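Local coordinates for protein intramolecular trans-sialidase (Macrobdella decora, PDB 3SLI) that probably cleaves terminal sialic acid by intramolecular trans-sialidase action, releasing 2,7-anhydro-Neu5Ac, at residues G156-K159 / A165-F168; H70-N75 / G80-N85. All coordinates share one frame; numbering follows the deposited sequence.

Contact 1. Residues G156-K159 / A165-F168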
ATOM      1  N   GLY A 156     -11.425 -30.568  -5.205  1.00 14.76           N
ATOM      2  CA  GLY A 156     -10.097 -30.660  -4.610  1.00 12.77           C
ATOM      3  C   GLY A 156      -8.928 -31.112  -5.465  1.00 12.62           C
ATOM      4  O   GLY A 156      -7.891 -31.517  -4.936  1.00 14.62           O
ATOM      5  N   GLY A 157      -9.068 -31.026  -6.779  1.00 12.02           N
ATOM      6  CA  GLY A 157      -7.989 -31.435  -7.656  1.00 11.89           C
ATOM      7  C   GLY A 157      -8.469 -31.489  -9.090  1.00 12.48           C
ATOM      8  O   GLY A 157      -9.667 -31.321  -9.351  1.00 12.48           O
ATOM      9  N   THR A 158      -7.532 -31.652 -10.018  1.00 12.69           N
ATOM     10  CA  THR A 158      -7.839 -31.750 -11.443  1.00 13.02           C
ATOM     11  C   THR A 158      -7.225 -33.054 -11.930  1.00 14.96           C
ATOM     12  O   THR A 158      -6.029 -33.279 -11.750  1.00 10.97           O
ATOM     13  CB  THR A 158      -7.238 -30.576 -12.234  1.00 12.47           C
ATOM     14  OG1 THR A 158      -7.931 -29.367 -11.891  1.00 11.48           O
ATOM     15  CG2 THR A 158      -7.355 -30.818 -13.741  1.00  9.60           C
ATOM     16  N   LYS A 159      -8.048 -33.939 -12.489  1.00 13.66           N
ATOM     17  CA  LYS A 159      -7.546 -35.219 -12.968  1.00 12.61           C
ATOM     18  C   LYS A 159      -6.793 -35.065 -14.284  1.00 13.65           C
ATOM     19  O   LYS A 159      -7.340 -34.565 -15.281  1.00 12.68           O
ATOM     20  CB  LYS A 159      -8.684 -36.240 -13.085  1.00 12.71           C
ATOM     21  CG  LYS A 159      -9.267 -36.624 -11.733  1.00 14.63           C
ATOM     22  CD  LYS A 159     -10.304 -37.730 -11.832  1.00 13.91           C
ATOM     23  CE  LYS A 159     -10.778 -38.128 -10.446  1.00 15.69           C
ATOM     24  NZ  LYS A 159     -11.735 -39.268 -10.467  1.00 14.64           N
ATOM     25  N   ALA A 165      -3.936 -33.723  -9.940  1.00 13.05           N
ATOM     26  CA  ALA A 165      -3.026 -32.586 -10.065  1.00 13.49           C
ATOM     27  C   ALA A 165      -3.609 -31.400  -9.282  1.00 12.00           C
ATOM     28  O   ALA A 165      -4.800 -31.398  -8.956  1.00 12.45           O
ATOM     29  CB  ALA A 165      -2.843 -32.217 -11.534  1.00 11.62           C
ATOM     30  N   TYR A 166      -2.778 -30.402  -8.983  1.00 11.82           N
ATOM     31  CA  TYR A 166      -3.200 -29.213  -8.229  1.00 11.53           C
ATOM     32  C   TYR A 166      -3.990 -29.667  -6.993  1.00 13.12           C
ATOM     33  O   TYR A 166      -5.104 -29.199  -6.750  1.00 12.31           O
ATOM     34  CB  TYR A 166      -4.091 -28.327  -9.111  1.00 11.51           C
ATOM     35  CG  TYR A 166      -3.561 -28.075 -10.507  1.00 12.57           C
ATOM     36  CD1 TYR A 166      -2.222 -27.740 -10.720  1.00 11.25           C
ATOM     37  CD2 TYR A 166      -4.409 -28.149 -11.620  1.00 11.20           C
ATOM     38  CE1 TYR A 166      -1.742 -27.482 -12.002  1.00 15.62           C
ATOM     39  CE2 TYR A 166      -3.944 -27.891 -12.902  1.00 13.40           C
ATOM     40  CZ  TYR A 166      -2.607 -27.557 -13.089  1.00 15.54           C
ATOM     41  OH  TYR A 166      -2.140 -27.283 -14.354  1.00 14.12           O
ATOM     42  N   PRO A 167      -3.384 -30.532  -6.158  1.00 14.18           N
ATOM     43  CA  PRO A 167      -4.004 -31.086  -4.953  1.00 13.94           C
ATOM     44  C   PRO A 167      -4.381 -30.131  -3.837  1.00 15.66           C
ATOM     45  O   PRO A 167      -3.520 -29.483  -3.235  1.00 13.98           O
ATOM     46  CB  PRO A 167      -2.961 -32.108  -4.464  1.00 12.32           C
ATOM     47  CG  PRO A 167      -2.002 -32.262  -5.607  1.00 15.24           C
ATOM     48  CD  PRO A 167      -1.958 -30.893  -6.188  1.00 14.44           C
ATOM     49  N   PHE A 168      -5.678 -30.098  -3.543  1.00 13.93           N
ATOM     50  CA  PHE A 168      -6.237 -29.295  -2.462  1.00 12.93           C
ATOM     51  C   PHE A 168      -6.274 -30.166  -1.198  1.00 12.62           C
ATOM     52  O   PHE A 168      -6.281 -31.402  -1.264  1.00 13.68           O
ATOM     53  CB  PHE A 168      -7.662 -28.844  -2.840  1.00 12.42           C
ATOM     54  CG  PHE A 168      -8.456 -28.242  -1.703  1.00 12.66           C
ATOM     55  CD1 PHE A 168      -8.325 -26.889  -1.378  1.00 14.10           C
ATOM     56  CD2 PHE A 168      -9.389 -29.014  -1.001  1.00 13.21           C
ATOM     57  CE1 PHE A 168      -9.116 -26.312  -0.374  1.00 14.24           C
ATOM     58  CE2 PHE A 168     -10.189 -28.450   0.008  1.00 11.12           C
ATOM     59  CZ  PHE A 168     -10.053 -27.096   0.318  1.00 14.57           C
TER
HETATM   60  O   HOH W   1      -6.762 -33.444  -3.076  1.00 14.98           O
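The carbonyl oxygen of G156 is approached by the F168 amide and a water. The amide of F168 reaches G156 O at 3.0 Å, from above the carbonyl plane and 46° out of it. The water lies within bonding distance of both G156 O and F168 O. It can bridge the two backbones, though other acceptors compete for its protons. Further along, T158 and A165 form an antiparallel hydrogen-bonded pair. A165 N meets T158 O at 2.8 Å, and T158 N returns to A165 O at 2.9 Å.

G157 lies between these two groups of bonds. Its CA comes to 3.4 Å from A165 O, the same oxygen that accepts T158 N. G156 has a positive phi of 74°, which favours glycine. Its CA lies 3.5 Å from F168 CB. The F168 ring then leads away from the contact, with CG anti to the backbone N (chi1 168°).

Y166 and T158 lie side by side and point the same way. T158 OG1 meets the edge of the Y166 ring in its plane, 3.7 Å from CD2. The polar partner of this hydroxyl is S53 OG, on strand 51-58. The methyl of A165 lies over one face of the Y166 ring, toward its rim. G156 and Y166 also bond through their backbones to strand 51-58. T158 and A165 belong to a short antiparallel beta hairpin, strands 158-160 and 163-165. The flanking loop residues extend the pairing toward strand 170-178 of the N-terminal, concanavalin-like domain.

Contact 2. Residues H70-N75 / G80-N85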
ATOM      1  N   HIS A  70     -10.969 -25.655 -14.468  1.00  9.86           N
ATOM      2  CA  HIS A  70     -10.842 -25.695 -13.017  1.00  9.65           C
ATOM      3  C   HIS A  70     -10.756 -24.305 -12.397  1.00 12.15           C
ATOM      4  O   HIS A  70     -10.359 -23.337 -13.066  1.00 10.53           O
ATOM      5  CB  HIS A  70      -9.666 -26.595 -12.565  1.00 11.48           C
ATOM      6  CG  HIS A  70      -8.316 -25.927 -12.550  1.00 12.25           C
ATOM      7  ND1 HIS A  70      -7.725 -25.390 -13.673  1.00 15.17           N
ATOM      8  CD2 HIS A  70      -7.411 -25.786 -11.548  1.00 10.24           C
ATOM      9  CE1 HIS A  70      -6.512 -24.953 -13.366  1.00 10.98           C
ATOM     10  NE2 HIS A  70      -6.300 -25.183 -12.084  1.00 11.56           N
ATOM     11  N   ILE A  71     -11.264 -24.200 -11.172  1.00 10.92           N
ATOM     12  CA  ILE A  71     -11.214 -22.964 -10.392  1.00 12.56           C
ATOM     13  C   ILE A  71     -10.205 -23.353  -9.317  1.00 10.15           C
ATOM     14  O   ILE A  71     -10.379 -24.382  -8.670  1.00  9.98           O
ATOM     15  CB  ILE A  71     -12.566 -22.655  -9.699  1.00 13.48           C
ATOM     16  CG1 ILE A  71     -13.681 -22.498 -10.736  1.00 17.02           C
ATOM     17  CG2 ILE A  71     -12.449 -21.382  -8.840  1.00 13.86           C
ATOM     18  CD1 ILE A  71     -15.067 -22.347 -10.117  1.00 15.22           C
ATOM     19  N   TYR A  72      -9.173 -22.537  -9.113  1.00 12.02           N
ATOM     20  CA  TYR A  72      -8.133 -22.867  -8.136  1.00 11.46           C
ATOM     21  C   TYR A  72      -7.718 -21.675  -7.278  1.00 10.78           C
ATOM     22  O   TYR A  72      -8.038 -20.528  -7.595  1.00 11.86           O
ATOM     23  CB  TYR A  72      -6.877 -23.403  -8.867  1.00 10.52           C
ATOM     24  CG  TYR A  72      -6.146 -22.347  -9.688  1.00 10.69           C
ATOM     25  CD1 TYR A  72      -5.216 -21.486  -9.091  1.00  8.39           C
ATOM     26  CD2 TYR A  72      -6.458 -22.138 -11.031  1.00  9.45           C
ATOM     27  CE1 TYR A  72      -4.638 -20.443  -9.798  1.00  7.54           C
ATOM     28  CE2 TYR A  72      -5.877 -21.094 -11.755  1.00 10.74           C
ATOM     29  CZ  TYR A  72      -4.971 -20.247 -11.128  1.00  9.74           C
ATOM     30  OH  TYR A  72      -4.421 -19.193 -11.819  1.00 10.37           O
ATOM     31  N   ILE A  73      -6.986 -21.973  -6.205  1.00 11.79           N
ATOM     32  CA  ILE A  73      -6.424 -20.968  -5.309  1.00 11.56           C
ATOM     33  C   ILE A  73      -4.941 -21.342  -5.144  1.00 12.92           C
ATOM     34  O   ILE A  73      -4.539 -22.465  -5.484  1.00 11.38           O
ATOM     35  CB  ILE A  73      -7.129 -20.923  -3.914  1.00 10.35           C
ATOM     36  CG1 ILE A  73      -7.216 -22.317  -3.291  1.00 13.93           C
ATOM     37  CG2 ILE A  73      -8.504 -20.261  -4.040  1.00 12.21           C
ATOM     38  CD1 ILE A  73      -6.383 -22.502  -2.032  1.00 12.92           C
ATOM     39  N   THR A  74      -4.117 -20.401  -4.691  1.00 13.84           N
ATOM     40  CA  THR A  74      -2.698 -20.687  -4.490  1.00 12.67           C
ATOM     41  C   THR A  74      -2.356 -20.454  -3.026  1.00 15.23           C
ATOM     42  O   THR A  74      -3.073 -19.732  -2.323  1.00 17.14           O
ATOM     43  CB  THR A  74      -1.783 -19.792  -5.372  1.00 13.36           C
ATOM     44  OG1 THR A  74      -1.739 -18.458  -4.840  1.00 12.89           O
ATOM     45  CG2 THR A  74      -2.286 -19.757  -6.820  1.00 11.75           C
ATOM     46  N   ASN A  75      -1.245 -21.021  -2.565  1.00 13.06           N
ATOM     47  CA  ASN A  75      -0.852 -20.844  -1.172  1.00 12.61           C
ATOM     48  C   ASN A  75      -0.469 -19.402  -0.835  1.00 12.26           C
ATOM     49  O   ASN A  75      -0.286 -19.063   0.332  1.00 11.24           O
ATOM     50  CB  ASN A  75       0.244 -21.840  -0.749  1.00 11.32           C
ATOM     51  CG  ASN A  75       1.574 -21.661  -1.496  1.00 10.88           C
ATOM     52  OD1 ASN A  75       2.491 -22.464  -1.314  1.00 15.54           O
ATOM     53  ND2 ASN A  75       1.689 -20.634  -2.326  1.00  8.49           N
ATOM     54  N   GLY A  80      -7.914 -18.164  -9.471  1.00 11.68           N
ATOM     55  CA  GLY A  80      -8.088 -18.084 -10.906  1.00 10.75           C
ATOM     56  C   GLY A  80      -8.749 -19.305 -11.508  1.00 10.25           C
ATOM     57  O   GLY A  80      -9.197 -20.218 -10.802  1.00  9.58           O
ATOM     58  N   ILE A  81      -8.836 -19.297 -12.830  1.00 12.10           N
ATOM     59  CA  ILE A  81      -9.414 -20.402 -13.575  1.00 13.39           C
ATOM     60  C   ILE A  81      -8.540 -20.650 -14.794  1.00 13.64           C
ATOM     61  O   ILE A  81      -7.722 -19.798 -15.184  1.00 10.94           O
ATOM     62  CB  ILE A  81     -10.844 -20.079 -14.130  1.00 12.72           C
ATOM     63  CG1 ILE A  81     -10.796 -18.838 -15.031  1.00 12.55           C
ATOM     64  CG2 ILE A  81     -11.835 -19.912 -12.999  1.00 13.98           C
ATOM     65  CD1 ILE A  81     -11.791 -18.838 -16.148  1.00 13.29           C
ATOM     66  N   GLU A  82      -8.709 -21.833 -15.370  1.00 12.68           N
ATOM     67  CA  GLU A  82      -8.042 -22.215 -16.600  1.00 15.21           C
ATOM     68  C   GLU A  82      -9.103 -23.059 -17.309  1.00 12.58           C
ATOM     69  O   GLU A  82      -9.674 -23.970 -16.701  1.00 11.26           O
ATOM     70  CB  GLU A  82      -6.774 -23.038 -16.352  1.00 14.34           C
ATOM     71  CG  GLU A  82      -5.641 -22.281 -15.682  1.00 14.38           C
ATOM     72  CD  GLU A  82      -4.345 -23.072 -15.674  1.00 13.16           C
ATOM     73  OE1 GLU A  82      -4.257 -24.072 -14.933  1.00 14.57           O
ATOM     74  OE2 GLU A  82      -3.414 -22.689 -16.411  1.00 15.38           O
ATOM     75  N   LEU A  83      -9.425 -22.670 -18.537  1.00 13.50           N
ATOM     76  CA  LEU A  83     -10.415 -23.351 -19.380  1.00 14.23           C
ATOM     77  C   LEU A  83      -9.564 -23.826 -20.554  1.00 11.08           C
ATOM     78  O   LEU A  83      -9.139 -23.017 -21.392  1.00 12.45           O
ATOM     79  CB  LEU A  83     -11.455 -22.340 -19.866  1.00 13.70           C
ATOM     80  CG  LEU A  83     -12.918 -22.749 -20.060  1.00 19.84           C
ATOM     81  CD1 LEU A  83     -13.534 -21.764 -21.038  1.00 12.92           C
ATOM     82  CD2 LEU A  83     -13.086 -24.199 -20.538  1.00 11.19           C
ATOM     83  N   ARG A  84      -9.347 -25.136 -20.630  1.00 13.59           N
ATOM     84  CA  ARG A  84      -8.466 -25.719 -21.635  1.00 15.33           C
ATOM     85  C   ARG A  84      -8.972 -26.916 -22.435  1.00 13.75           C
ATOM     86  O   ARG A  84      -9.695 -27.762 -21.920  1.00 14.15           O
ATOM     87  CB  ARG A  84      -7.191 -26.180 -20.930  1.00 13.52           C
ATOM     88  CG  ARG A  84      -6.527 -25.135 -20.055  1.00 16.15           C
ATOM     89  CD  ARG A  84      -5.077 -25.015 -20.450  1.00 21.64           C
ATOM     90  NE  ARG A  84      -4.208 -25.800 -19.603  1.00 22.23           N
ATOM     91  CZ  ARG A  84      -2.979 -26.190 -19.931  1.00 18.27           C
ATOM     92  NH1 ARG A  84      -2.449 -25.894 -21.113  1.00 17.39           N
ATOM     93  NH2 ARG A  84      -2.238 -26.799 -19.025  1.00 20.51           N
ATOM     94  N   ASN A  85      -8.512 -27.007 -23.677  1.00 14.51           N
ATOM     95  CA  ASN A  85      -8.819 -28.138 -24.557  1.00 15.51           C
ATOM     96  C   ASN A  85      -7.621 -28.257 -25.498  1.00 16.27           C
ATOM     97  O   ASN A  85      -7.775 -28.525 -26.684  1.00 18.07           O
ATOM     98  CB  ASN A  85     -10.094 -27.904 -25.366  1.00 12.50           C
ATOM     99  CG  ASN A  85     -10.598 -29.176 -26.010  1.00 12.47           C
ATOM    100  OD1 ASN A  85     -11.175 -29.159 -27.101  1.00 16.61           O
ATOM    101  ND2 ASN A  85     -10.397 -30.295 -25.328  1.00  9.06           N
TER
HETATM  102  O   HOH W   2      -5.211 -18.675 -14.419  1.00 14.13           O
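G80 packs its backbone against one face of the Y72 ring in an antiparallel beta hairpin, strands 67-74 and 79-85. This is the tight part of the contact. G80 CA makes a CH-pi contact 4.1 Å from the ring centroid. The ring is brought over G80 by a chi1 of 69°, which sets CG between the backbone N and the carbonyl carbon. Beneath it, Y72 and G80 form a hydrogen-bonded pair: Y72 N to G80 O is 2.9 Å and G80 N to Y72 O is 3.0 Å.

The next pair, I71 and I81, is non-hydrogen-bonded. The side chains meet on the other face of the sheet, I71 CG1 to I81 CG2 at 3.9 Å.

The looser parts are the H70-E82 pair and the hydroxyl end of Y72. H70 and E82 are again hydrogen-bonded, but through longer bonds. H70 N to E82 O is 3.1 Å. E82 N to H70 O is 3.2 Å. The E82 side chain runs alongside H70, with E82 CB 3.7 Å from H70 ND1; the placing of its carboxylate is doubtful. At the edge of the Y72 ring, a water bonded to Y72 OH at 2.8 Å donates to I81 O.

In the fold
Contacts 1 and 2 lie in the N-terminal, concanavalin-like domain, their centres about 10 Å apart. Along the chain, contact 2 closes before contact 1 opens. H70 joins them: its ring stacks on that of Y166, with H70 NE2 3.5 Å from Y166 CD2. H70 CB also packs 3.3 Å from T158 OG1. Strand 51-58 serves both, since L54 bonds through its backbone to G156 and to I71. The bound 2,7-anhydro-Neu5Ac lies away from both contacts, in the beta-propeller part of the chain. Both contacts lie apart from that ligand site.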